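Local coordinates for B-agarase (Saccharophagus degradans, PDB 4BQ2), which probably cleaves beta-glycosidic linkages of agarose from chain ends, acting as an exo-beta-agarase of glycoside hydrolase family 50, at residues A[205-210]-A[380-385]; A[384-389]-A[723-728]; A[513-516]-A[520-523]; A[527-532]-A[551-556]. One frame throughout, in Å; residues are numbered along the deposited sequence.

Contact 1: residues A[205-210]-A[380-385]; sequences DEFGQN and SANLER
One backbone oxygen, Glu206 O, takes both terminal nitrogens of Arg385. NH1 bonds to it at 2.9 Å, and the NH2 bond to the same Glu206 O, at 3.1 Å, is weak. Because one oxygen is shared by two N-H groups, neither bond is straight (133° for NH1); the oxygen is also tilted from the guanidinium plane. An arginine suits this place because its chain, extended from CG to NE, spans from the helix to the turn and ends in two donors on one planar group. NH1 is also bonded to its own helix neighbour, Asn382 OD1, at 2.9 Å. This fixes which end of the Asn382 amide accepts and leaves ND2 as the donor to Phe207 O, at 2.9 Å and 159°, with that oxygen in the amide plane. ND2 has a second acceptor in Val723 O, so one amide serves three polar groups.

The Phe207 ring touches both of these side chains. Asn382 OD1 meets its edge, 3.6 Å from CD1, while CD1 itself stands over one face of the Arg385 guanidinium, toward the rim; ring and guanidinium planes are 60° apart. The arginine side chain also touches Leu222 and Leu225 of helix 222-235.

Within the loop, Asp205 OD1 accepts Phe207 N and Gln209 N from opposite faces of the carboxylate, and OD2 takes Gln209 NE2. Gly208 follows with positive phi, where a side chain would strike the preceding carbonyl. The segment is thus an Asx turn combined with a type I beta turn, its carbonyls turned to donors on helix 378-387.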
loop_
_atom_site.group_PDB
_atom_site.type_symbol
_atom_site.label_atom_id
_atom_site.label_comp_id
_atom_site.label_asym_id
_atom_site.label_seq_id
_atom_site.Cartn_x
_atom_site.Cartn_y
_atom_site.Cartn_z
ATOM N N ASP A 205 20.470 -12.913 -7.363
ATOM C CA ASP A 205 21.016 -13.761 -8.409
ATOM C C ASP A 205 20.619 -13.278 -9.825
ATOM O O ASP A 205 20.062 -12.176 -9.968
ATOM C CB ASP A 205 20.659 -15.226 -8.131
ATOM C CG ASP A 205 19.205 -15.560 -8.412
ATOM O OD1 ASP A 205 18.428 -14.717 -8.974
ATOM O OD2 ASP A 205 18.848 -16.701 -8.093
ATOM N N GLU A 206 20.904 -14.062 -10.875
ATOM C CA GLU A 206 20.697 -13.555 -12.235
ATOM C C GLU A 206 19.198 -13.473 -12.610
ATOM O O GLU A 206 18.860 -12.792 -13.572
ATOM C CB GLU A 206 21.462 -14.380 -13.299
ATOM C CG GLU A 206 21.002 -15.827 -13.399
ATOM C CD GLU A 206 21.776 -16.759 -12.478
ATOM O OE1 GLU A 206 22.104 -16.365 -11.314
ATOM O OE2 GLU A 206 22.050 -17.897 -12.929
ATOM N N PHE A 207 18.350 -14.144 -11.830
ATOM C CA PHE A 207 16.886 -14.227 -12.037
ATOM C C PHE A 207 16.145 -13.200 -11.155
ATOM O O PHE A 207 14.898 -13.144 -11.135
ATOM C CB PHE A 207 16.386 -15.649 -11.722
ATOM C CG PHE A 207 17.035 -16.721 -12.554
ATOM C CD1 PHE A 207 16.779 -16.813 -13.932
ATOM C CD2 PHE A 207 17.931 -17.631 -11.969
ATOM C CE1 PHE A 207 17.399 -17.788 -14.701
ATOM C CE2 PHE A 207 18.532 -18.634 -12.732
ATOM C CZ PHE A 207 18.279 -18.707 -14.094
ATOM N N GLY A 208 16.900 -12.383 -10.423
ATOM C CA GLY A 208 16.280 -11.428 -9.491
ATOM C C GLY A 208 15.842 -12.016 -8.147
ATOM O O GLY A 208 15.219 -11.306 -7.354
ATOM N N GLN A 209 16.185 -13.282 -7.875
ATOM C CA GLN A 209 15.824 -13.974 -6.605
ATOM C C GLN A 209 16.846 -13.749 -5.484
ATOM O O GLN A 209 17.991 -13.404 -5.735
ATOM C CB GLN A 209 15.687 -15.488 -6.823
ATOM C CG GLN A 209 14.861 -15.884 -8.030
ATOM C CD GLN A 209 14.931 -17.375 -8.346
ATOM O OE1 GLN A 209 13.909 -18.043 -8.382
ATOM N NE2 GLN A 209 16.143 -17.907 -8.545
ATOM N N ASN A 210 16.407 -13.951 -4.253
ATOM C CA ASN A 210 17.260 -13.915 -3.067
ATOM C C ASN A 210 18.398 -14.912 -3.299
ATOM O O ASN A 210 18.173 -16.126 -3.405
ATOM C CB ASN A 210 16.407 -14.293 -1.856
ATOM C CG ASN A 210 17.155 -14.205 -0.541
ATOM O OD1 ASN A 210 18.339 -14.560 -0.459
ATOM N ND2 ASN A 210 16.451 -13.734 0.510
ATOM N N SER A 380 11.029 -8.512 -16.183
ATOM C CA SER A 380 10.996 -8.345 -17.645
ATOM C C SER A 380 12.018 -9.270 -18.342
ATOM O O SER A 380 11.687 -9.950 -19.345
ATOM C CB SER A 380 11.225 -6.879 -18.017
ATOM O OG SER A 380 10.974 -6.664 -19.394
ATOM N N ALA A 381 13.222 -9.350 -17.768
ATOM C CA ALA A 381 14.267 -10.226 -18.286
ATOM C C ALA A 381 13.780 -11.672 -18.240
ATOM O O ALA A 381 13.972 -12.414 -19.182
ATOM C CB ALA A 381 15.579 -10.032 -17.496
ATOM N N ASN A 382 13.102 -12.060 -17.165
ATOM C CA ASN A 382 12.604 -13.427 -17.059
ATOM C C ASN A 382 11.488 -13.717 -18.071
ATOM O O ASN A 382 11.349 -14.855 -18.519
ATOM C CB ASN A 382 12.173 -13.753 -15.605
ATOM C CG ASN A 382 13.361 -13.848 -14.647
ATOM O OD1 ASN A 382 14.476 -14.228 -15.055
ATOM N ND2 ASN A 382 13.145 -13.488 -13.373
ATOM N N LEU A 383 10.680 -12.707 -18.411
ATOM C CA LEU A 383 9.724 -12.895 -19.503
ATOM C C LEU A 383 10.484 -13.246 -20.800
ATOM O O LEU A 383 10.100 -14.170 -21.510
ATOM C CB LEU A 383 8.874 -11.657 -19.732
ATOM C CG LEU A 383 7.967 -11.241 -18.559
ATOM C CD1 LEU A 383 7.143 -10.051 -19.002
ATOM C CD2 LEU A 383 7.067 -12.387 -18.105
ATOM N N GLU A 384 11.570 -12.529 -21.092
ATOM C CA GLU A 384 12.331 -12.871 -22.300
ATOM C C GLU A 384 12.929 -14.267 -22.169
ATOM O O GLU A 384 12.854 -15.088 -23.118
ATOM C CB GLU A 384 13.414 -11.848 -22.628
ATOM C CG GLU A 384 14.039 -12.108 -24.003
ATOM C CD GLU A 384 15.033 -11.045 -24.417
ATOM O OE1 GLU A 384 14.979 -9.911 -23.913
ATOM O OE2 GLU A 384 15.885 -11.361 -25.262
ATOM N N ARG A 385 13.472 -14.578 -20.989
ATOM C CA ARG A 385 14.028 -15.919 -20.770
ATOM C C ARG A 385 12.995 -16.999 -20.987
ATOM O O ARG A 385 13.305 -18.030 -21.590
ATOM C CB ARG A 385 14.584 -16.079 -19.351
ATOM C CG ARG A 385 15.900 -15.332 -19.112
ATOM C CD ARG A 385 16.366 -15.627 -17.682
ATOM N NE ARG A 385 17.728 -15.169 -17.422
ATOM C CZ ARG A 385 18.086 -14.204 -16.574
ATOM N NH1 ARG A 385 17.188 -13.529 -15.874
ATOM N NH2 ARG A 385 19.377 -13.904 -16.425
#

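Contact 2: residues A[384-389]-A[723-728]; sequences ERKYGE and VTDTPY
Lys386 and Asp725 cross at about a right angle, the amine coming down on the carboxylate from above its plane rather than along an edge. NZ stands 3.1 Å from Asp725 OD2, in a salt bridge, and makes a weak bond to Asp725 O. It also donates to water 1, which is bonded in turn to Thr726 OG1. The lysine chain runs straight to CD, which lies 3.5 Å from Thr724 O, then bends at chi3 (67°), swinging CE and NZ toward the aspartate. A long, flexible amine suits a place where one cation must serve a side-chain and a backbone oxygen of the same residue.

Tyr387 comes to the same carboxylate oxygen. Its ring, with Lys386 CB over one face, is turned 76° from the carboxylate, and the hydroxyl reaches it through a water: water 2 is 2.6 Å from Tyr387 OH and donates to Asp725 OD2, also at 2.6 Å. OD1 of the same carboxylate forms a salt bridge with Arg406 of helix 394-410. Two cations therefore share one buried aspartate, which would probably keep it ionised.

This is a buried salt-bridge network joining the C-terminal end of helix 378-387 to helix 394-410 and to the loop that leads into helix 729-739.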
loop_
_atom_site.group_PDB
_atom_site.type_symbol
_atom_site.label_atom_id
_atom_site.label_comp_id
_atom_site.label_asym_id
_atom_site.label_seq_id
_atom_site.Cartn_x
_atom_site.Cartn_y
_atom_site.Cartn_z
ATOM N N GLU A 384 11.570 -12.529 -21.092
ATOM C CA GLU A 384 12.331 -12.871 -22.300
ATOM C C GLU A 384 12.929 -14.267 -22.169
ATOM O O GLU A 384 12.854 -15.088 -23.118
ATOM C CB GLU A 384 13.414 -11.848 -22.628
ATOM C CG GLU A 384 14.039 -12.108 -24.003
ATOM C CD GLU A 384 15.033 -11.045 -24.417
ATOM O OE1 GLU A 384 14.979 -9.911 -23.913
ATOM O OE2 GLU A 384 15.885 -11.361 -25.262
ATOM N N ARG A 385 13.472 -14.578 -20.989
ATOM C CA ARG A 385 14.028 -15.919 -20.770
ATOM C C ARG A 385 12.995 -16.999 -20.987
ATOM O O ARG A 385 13.305 -18.030 -21.590
ATOM C CB ARG A 385 14.584 -16.079 -19.351
ATOM C CG ARG A 385 15.900 -15.332 -19.112
ATOM C CD ARG A 385 16.366 -15.627 -17.682
ATOM N NE ARG A 385 17.728 -15.169 -17.422
ATOM C CZ ARG A 385 18.086 -14.204 -16.574
ATOM N NH1 ARG A 385 17.188 -13.529 -15.874
ATOM N NH2 ARG A 385 19.377 -13.904 -16.425
ATOM N N LYS A 386 11.774 -16.792 -20.488
ATOM C CA LYS A 386 10.700 -17.808 -20.609
ATOM C C LYS A 386 10.117 -17.973 -21.994
ATOM O O LYS A 386 9.861 -19.110 -22.435
ATOM C CB LYS A 386 9.514 -17.491 -19.688
ATOM C CG LYS A 386 9.688 -17.910 -18.242
ATOM C CD LYS A 386 8.478 -17.531 -17.371
ATOM C CE LYS A 386 7.223 -18.305 -17.738
ATOM N NZ LYS A 386 6.185 -18.245 -16.652
ATOM N N TYR A 387 9.865 -16.845 -22.655
ATOM C CA TYR A 387 9.066 -16.868 -23.873
ATOM C C TYR A 387 9.867 -16.639 -25.122
ATOM O O TYR A 387 9.358 -16.870 -26.225
ATOM C CB TYR A 387 7.885 -15.871 -23.791
ATOM C CG TYR A 387 6.932 -16.164 -22.641
ATOM C CD1 TYR A 387 6.422 -17.438 -22.443
ATOM C CD2 TYR A 387 6.527 -15.157 -21.770
ATOM C CE1 TYR A 387 5.545 -17.721 -21.391
ATOM C CE2 TYR A 387 5.657 -15.427 -20.705
ATOM C CZ TYR A 387 5.161 -16.722 -20.544
ATOM O OH TYR A 387 4.295 -17.000 -19.535
ATOM N N GLY A 388 11.118 -16.198 -24.941
ATOM C CA GLY A 388 12.035 -15.927 -26.037
ATOM C C GLY A 388 11.460 -14.882 -26.977
ATOM O O GLY A 388 10.546 -14.130 -26.601
ATOM N N GLU A 389 11.975 -14.858 -28.211
ATOM C CA GLU A 389 11.480 -13.948 -29.254
ATOM C C GLU A 389 11.096 -14.607 -30.589
ATOM O O GLU A 389 11.936 -15.234 -31.242
ATOM C CB GLU A 389 12.496 -12.849 -29.503
ATOM C CG GLU A 389 12.653 -11.927 -28.323
ATOM C CD GLU A 389 13.432 -10.697 -28.688
ATOM O OE1 GLU A 389 14.531 -10.857 -29.251
ATOM O OE2 GLU A 389 12.951 -9.575 -28.444
ATOM N N VAL A 723 9.276 -13.083 -9.052
ATOM C CA VAL A 723 10.151 -12.370 -10.009
ATOM C C VAL A 723 10.435 -13.191 -11.280
ATOM O O VAL A 723 10.786 -12.629 -12.325
ATOM C CB VAL A 723 11.468 -11.916 -9.320
ATOM C CG1 VAL A 723 12.319 -13.124 -8.989
ATOM C CG2 VAL A 723 12.247 -10.910 -10.168
ATOM N N THR A 724 10.289 -14.513 -11.198
ATOM C CA THR A 724 10.469 -15.392 -12.355
ATOM C C THR A 724 9.185 -15.597 -13.188
ATOM O O THR A 724 9.149 -16.451 -14.120
ATOM C CB THR A 724 11.026 -16.761 -11.929
ATOM O OG1 THR A 724 10.016 -17.492 -11.239
ATOM C CG2 THR A 724 12.245 -16.595 -11.014
ATOM N N ASP A 725 8.140 -14.836 -12.837
ATOM C CA ASP A 725 6.811 -14.967 -13.467
ATOM C C ASP A 725 6.166 -16.322 -13.161
ATOM O O ASP A 725 5.435 -16.881 -13.978
ATOM C CB ASP A 725 6.903 -14.721 -14.977
ATOM C CG ASP A 725 5.554 -14.608 -15.623
ATOM O OD1 ASP A 725 4.664 -13.906 -15.061
ATOM O OD2 ASP A 725 5.399 -15.244 -16.691
ATOM N N THR A 726 6.466 -16.873 -11.990
ATOM C CA THR A 726 5.876 -18.165 -11.600
ATOM C C THR A 726 4.783 -17.907 -10.579
ATOM O O THR A 726 5.044 -17.266 -9.553
ATOM C CB THR A 726 6.926 -19.133 -10.984
ATOM O OG1 THR A 726 7.969 -19.352 -11.949
ATOM C CG2 THR A 726 6.298 -20.505 -10.647
ATOM N N PRO A 727 3.580 -18.440 -10.827
ATOM C CA PRO A 727 2.488 -18.162 -9.891
ATOM C C PRO A 727 2.717 -18.794 -8.532
ATOM O O PRO A 727 3.234 -19.900 -8.455
ATOM C CB PRO A 727 1.302 -18.852 -10.534
ATOM C CG PRO A 727 1.608 -18.771 -12.004
ATOM C CD PRO A 727 3.090 -19.067 -12.065
ATOM N N TYR A 728 2.308 -18.095 -7.470
ATOM C CA TYR A 728 2.148 -18.755 -6.175
ATOM C C TYR A 728 0.881 -19.551 -6.261
ATOM O O TYR A 728 -0.203 -18.965 -6.278
ATOM C CB TYR A 728 1.994 -17.720 -5.077
ATOM C CG TYR A 728 3.237 -16.899 -4.850
ATOM C CD1 TYR A 728 4.275 -17.405 -4.055
ATOM C CD2 TYR A 728 3.403 -15.646 -5.445
ATOM C CE1 TYR A 728 5.424 -16.653 -3.821
ATOM C CE2 TYR A 728 4.562 -14.889 -5.224
ATOM C CZ TYR A 728 5.564 -15.413 -4.404
ATOM O OH TYR A 728 6.720 -14.722 -4.149
HETATM O O HOH W 1 7.302 -19.465 -14.733
HETATM O O HOH W 2 3.414 -14.801 -18.382
#

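Contact 3: residues A[513-516]-A[520-523]; sequences RPSE and TRQA
Arg521 leaves the first half of helix 519-532 with its CB beside the loop backbone, 3.9 Å from Pro514 O. CG, set anti to the backbone N (chi1 -179°), goes deeper and lies 3.5 Å from Ser515 CA. There the chain bends at chi2 (52°), turning CD and the guanidinium past the Arg513 carbonyl oxygen. CD is 3.5 Å from Arg513 O, and NE comes to 2.8 Å of that oxygen; yet the oxygen sits over a face of the guanidinium, so no N-H points at it and the approach is electrostatic rather than a hydrogen bond. NE instead makes a weak hydrogen bond to Thr510 O. NH1 ends 3.0 Å from Ser515 OG. NH2 is used outside the two segments, donating to Phe552 O and to Leu511 O, while the cation also makes a cation-pi contact with the Phe552 ring.

Beside it, Gln522 extends beyond CG and donates from NE2 to Ser515 O at 2.9 Å and 157°, the oxygen lying in the amide plane. Glutamine suits this partly exposed spot, long enough to reach back to the loop and ending in an amide N-H that suits a carbonyl acceptor. Small Ser515 lets both longer chains close around it.

The chemistry is that of a buried arginine whose charge is met chiefly by carbonyl oxygens and an aromatic ring; its ion pair with Asp553 is long and weak. Such an environment probably spreads the charge over several dipoles, and the same groups tie the loop to the helix's first turns.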
loop_
_atom_site.group_PDB
_atom_site.type_symbol
_atom_site.label_atom_id
_atom_site.label_comp_id
_atom_site.label_asym_id
_atom_site.label_seq_id
_atom_site.Cartn_x
_atom_site.Cartn_y
_atom_site.Cartn_z
ATOM N N ARG A 513 -2.033 30.858 5.180
ATOM C CA ARG A 513 -1.517 31.566 4.004
ATOM C C ARG A 513 -2.364 32.796 3.624
ATOM O O ARG A 513 -3.566 32.855 3.913
ATOM C CB ARG A 513 -1.438 30.609 2.784
ATOM C CG ARG A 513 -0.564 29.385 3.000
ATOM C CD ARG A 513 -0.747 28.355 1.874
ATOM N NE ARG A 513 -0.234 28.788 0.558
ATOM C CZ ARG A 513 -0.377 28.092 -0.573
ATOM N NH1 ARG A 513 -1.017 26.918 -0.562
ATOM N NH2 ARG A 513 0.142 28.546 -1.724
ATOM N N PRO A 514 -1.733 33.787 2.968
ATOM C CA PRO A 514 -2.439 34.924 2.361
ATOM C C PRO A 514 -3.409 34.497 1.246
ATOM O O PRO A 514 -3.128 33.534 0.516
ATOM C CB PRO A 514 -1.302 35.755 1.757
ATOM C CG PRO A 514 -0.170 34.801 1.577
ATOM C CD PRO A 514 -0.282 33.841 2.716
ATOM N N SER A 515 -4.524 35.219 1.107
ATOM C CA SER A 515 -5.470 34.958 0.018
ATOM C C SER A 515 -4.921 35.286 -1.371
ATOM O O SER A 515 -5.235 34.591 -2.347
ATOM C CB SER A 515 -6.768 35.741 0.238
ATOM O OG SER A 515 -7.411 35.341 1.447
ATOM N N GLU A 516 -4.139 36.367 -1.472
ATOM C CA GLU A 516 -3.575 36.777 -2.755
ATOM C C GLU A 516 -2.742 35.675 -3.395
ATOM O O GLU A 516 -1.801 35.170 -2.791
ATOM C CB GLU A 516 -2.723 38.058 -2.618
ATOM C CG GLU A 516 -2.045 38.501 -3.920
ATOM C CD GLU A 516 -1.191 39.770 -3.756
ATOM O OE1 GLU A 516 -1.123 40.317 -2.630
ATOM O OE2 GLU A 516 -0.581 40.224 -4.756
ATOM N N THR A 520 -7.591 28.595 -3.435
ATOM C CA THR A 520 -8.298 27.830 -2.384
ATOM C C THR A 520 -8.445 28.707 -1.118
ATOM O O THR A 520 -9.457 28.654 -0.419
ATOM C CB THR A 520 -7.582 26.468 -2.079
ATOM O OG1 THR A 520 -7.761 25.543 -3.181
ATOM C CG2 THR A 520 -8.128 25.832 -0.842
ATOM N N ARG A 521 -7.437 29.516 -0.839
ATOM C CA ARG A 521 -7.511 30.448 0.321
ATOM C C ARG A 521 -8.577 31.524 0.067
ATOM O O ARG A 521 -9.353 31.870 0.977
ATOM C CB ARG A 521 -6.149 31.065 0.644
ATOM C CG ARG A 521 -6.113 32.036 1.853
ATOM C CD ARG A 521 -6.708 31.434 3.110
ATOM N NE ARG A 521 -6.258 32.081 4.365
ATOM C CZ ARG A 521 -6.694 33.251 4.835
ATOM N NH1 ARG A 521 -7.536 33.992 4.141
ATOM N NH2 ARG A 521 -6.245 33.704 5.995
ATOM N N GLN A 522 -8.660 32.005 -1.171
ATOM C CA GLN A 522 -9.738 32.942 -1.533
ATOM C C GLN A 522 -11.103 32.296 -1.318
ATOM O O GLN A 522 -12.036 32.934 -0.781
ATOM C CB GLN A 522 -9.603 33.437 -2.974
ATOM C CG GLN A 522 -8.337 34.259 -3.216
ATOM C CD GLN A 522 -7.908 34.288 -4.669
ATOM O OE1 GLN A 522 -8.710 34.045 -5.562
ATOM N NE2 GLN A 522 -6.640 34.584 -4.915
ATOM N N ALA A 523 -11.240 31.038 -1.740
ATOM C CA ALA A 523 -12.510 30.339 -1.529
ATOM C C ALA A 523 -12.795 30.220 -0.026
ATOM O O ALA A 523 -13.925 30.454 0.398
ATOM C CB ALA A 523 -12.466 28.948 -2.160
#

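Contact 4: residues A[527-532]-A[551-556]; sequences LLKAKY and EFDLGV
A lysine-aspartate salt bridge alongside an apolar leucine-phenylalanine contact joins helix 519-532 to the type I beta turn, Phe552 to Gly555, that ends helix 549-552. Lys529 and Asp553 approach from opposite directions. The lysine chain is extended beyond CG, so that NZ spans the gap and lies 2.9 Å from Asp553 OD2, on the syn lone pair of that oxygen. The long chain suits a partly exposed helix position: its extended methylenes bridge the gap from the helix while the amine meets its counterion.

The other carboxylate oxygen, OD1, is held separately by the hydroxyl of Ser525, one helical turn before Lys529, with a weaker bond from Ser515. Both oxygens of Asp553 therefore have donors, and the carboxylate is held at both oxygens. In the turn, Leu554 N bonds to Glu551 O and Gly555 N to Phe552 O, each at 3.1 Å, which satisfies the amides of Leu554 and Gly555. Phe552 O also accepts from Arg521 NH2, and the backbone of Asp553 pairs with Ser515. Gly555 then takes positive phi (106°), a conformation in which a CB would press on the preceding carbonyl.

Beside the ion pair, Phe552 is buried among Leu511, Ile535 and Leu538, with Trp549 meeting its ring edge-to-face. Leu528, branched and apolar, packs on Met573 of helix 565-593 as well as on this aromatic residue. The two side chains cross at about a right angle, and a methyl touches the far ring carbon: Leu528 CD1 lies 3.5 Å from Phe552 CZ.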
loop_
_atom_site.group_PDB
_atom_site.type_symbol
_atom_site.label_atom_id
_atom_site.label_comp_id
_atom_site.label_asym_id
_atom_site.label_seq_id
_atom_site.Cartn_x
_atom_site.Cartn_y
_atom_site.Cartn_z
ATOM N N LEU A 527 -16.118 31.833 2.231
ATOM C CA LEU A 527 -17.026 31.051 3.044
ATOM C C LEU A 527 -17.107 31.578 4.460
ATOM O O LEU A 527 -18.176 31.570 5.056
ATOM C CB LEU A 527 -16.621 29.573 3.063
ATOM C CG LEU A 527 -16.861 28.810 1.748
ATOM C CD1 LEU A 527 -16.080 27.503 1.785
ATOM C CD2 LEU A 527 -18.346 28.554 1.479
ATOM N N LEU A 528 -15.971 31.991 5.008
ATOM C CA LEU A 528 -15.929 32.487 6.397
ATOM C C LEU A 528 -16.526 33.894 6.504
ATOM O O LEU A 528 -17.165 34.238 7.516
ATOM C CB LEU A 528 -14.506 32.471 6.939
ATOM C CG LEU A 528 -13.900 31.097 7.240
ATOM C CD1 LEU A 528 -12.400 31.271 7.296
ATOM C CD2 LEU A 528 -14.418 30.534 8.555
ATOM N N LYS A 529 -16.329 34.698 5.461
ATOM C CA LYS A 529 -17.045 35.973 5.378
ATOM C C LYS A 529 -18.553 35.805 5.330
ATOM O O LYS A 529 -19.272 36.564 5.982
ATOM C CB LYS A 529 -16.546 36.826 4.222
ATOM C CG LYS A 529 -15.209 37.475 4.550
ATOM C CD LYS A 529 -14.528 37.959 3.299
ATOM C CE LYS A 529 -13.090 38.316 3.614
ATOM N NZ LYS A 529 -12.387 38.773 2.390
ATOM N N ALA A 530 -19.032 34.818 4.571
ATOM C CA ALA A 530 -20.460 34.590 4.492
ATOM C C ALA A 530 -20.977 34.068 5.833
ATOM O O ALA A 530 -22.081 34.418 6.227
ATOM C CB ALA A 530 -20.826 33.642 3.354
ATOM N N LYS A 531 -20.171 33.269 6.540
ATOM C CA LYS A 531 -20.602 32.679 7.815
ATOM C C LYS A 531 -20.700 33.748 8.916
ATOM O O LYS A 531 -21.725 33.852 9.576
ATOM C CB LYS A 531 -19.655 31.541 8.246
ATOM C CG LYS A 531 -19.968 30.933 9.603
ATOM C CD LYS A 531 -19.288 29.591 9.825
ATOM C CE LYS A 531 -19.583 29.048 11.222
ATOM N NZ LYS A 531 -18.800 27.823 11.588
ATOM N N TYR A 532 -19.641 34.536 9.082
ATOM C CA TYR A 532 -19.447 35.407 10.266
ATOM C C TYR A 532 -19.838 36.856 10.015
ATOM O O TYR A 532 -20.156 37.578 10.960
ATOM C CB TYR A 532 -17.991 35.370 10.746
ATOM C CG TYR A 532 -17.635 34.085 11.453
ATOM C CD1 TYR A 532 -18.137 33.802 12.732
ATOM C CD2 TYR A 532 -16.813 33.137 10.839
ATOM C CE1 TYR A 532 -17.843 32.607 13.379
ATOM C CE2 TYR A 532 -16.501 31.947 11.474
ATOM C CZ TYR A 532 -17.012 31.689 12.749
ATOM O OH TYR A 532 -16.715 30.513 13.368
ATOM N N GLU A 551 -6.491 42.061 7.320
ATOM C CA GLU A 551 -5.464 41.373 8.120
ATOM C C GLU A 551 -5.696 39.857 8.137
ATOM O O GLU A 551 -4.756 39.059 8.068
ATOM C CB GLU A 551 -5.398 41.901 9.559
ATOM C CG GLU A 551 -4.160 41.415 10.311
ATOM C CD GLU A 551 -3.954 42.078 11.680
ATOM O OE1 GLU A 551 -4.940 42.472 12.352
ATOM O OE2 GLU A 551 -2.780 42.200 12.082
ATOM N N PHE A 552 -6.959 39.454 8.249
ATOM C CA PHE A 552 -7.291 38.040 8.169
ATOM C C PHE A 552 -6.744 37.451 6.853
ATOM O O PHE A 552 -6.158 36.351 6.842
ATOM C CB PHE A 552 -8.803 37.841 8.229
ATOM C CG PHE A 552 -9.215 36.432 7.948
ATOM C CD1 PHE A 552 -9.189 35.482 8.959
ATOM C CD2 PHE A 552 -9.566 36.047 6.660
ATOM C CE1 PHE A 552 -9.553 34.173 8.704
ATOM C CE2 PHE A 552 -9.924 34.730 6.394
ATOM C CZ PHE A 552 -9.923 33.798 7.421
ATOM N N ASP A 553 -6.922 38.195 5.763
ATOM C CA ASP A 553 -6.488 37.751 4.424
ATOM C C ASP A 553 -4.992 37.794 4.159
ATOM O O ASP A 553 -4.550 37.495 3.036
ATOM C CB ASP A 553 -7.253 38.485 3.325
ATOM C CG ASP A 553 -8.692 37.978 3.185
ATOM O OD1 ASP A 553 -8.976 36.805 3.560
ATOM O OD2 ASP A 553 -9.544 38.755 2.705
ATOM N N LEU A 554 -4.211 38.149 5.184
ATOM C CA LEU A 554 -2.746 38.015 5.124
ATOM C C LEU A 554 -2.286 36.622 5.525
ATOM O O LEU A 554 -1.124 36.280 5.350
ATOM C CB LEU A 554 -2.049 39.021 6.056
ATOM C CG LEU A 554 -2.299 40.514 5.855
ATOM C CD1 LEU A 554 -1.739 41.262 7.065
ATOM C CD2 LEU A 554 -1.697 41.014 4.551
ATOM N N GLY A 555 -3.194 35.826 6.084
ATOM C CA GLY A 555 -2.820 34.548 6.647
ATOM C C GLY A 555 -2.841 34.615 8.160
ATOM O O GLY A 555 -2.340 35.560 8.757
ATOM N N VAL A 556 -3.425 33.598 8.773
ATOM C CA VAL A 556 -3.600 33.528 10.224
ATOM C C VAL A 556 -3.103 32.163 10.683
ATOM O O VAL A 556 -3.525 31.126 10.128
ATOM C CB VAL A 556 -5.094 33.625 10.601
ATOM C CG1 VAL A 556 -5.314 33.288 12.081
ATOM C CG2 VAL A 556 -5.656 34.988 10.223
#

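The four contacts form two pairs on opposite sides of the chain's centre. Contacts 1 and 2 share helix 378-387, their centres 8 Å apart, and Asn382 links them by reaching Val723. Contacts 3 and 4 share helix 519-532, with centres 9 Å apart, and meet through Arg521 and Ser515, which bond to the turn of 551-556. Contact 2 is the buried one; the others are partly buried, and contact 3 also has exposed residues. Contact 1, and Gln522 in contact 3, rely on side-chain donors to loop carbonyls, whereas contacts 2 and 4 turn on lysine-aspartate pairs, the first with ordered water, the second with apolar packing beside it.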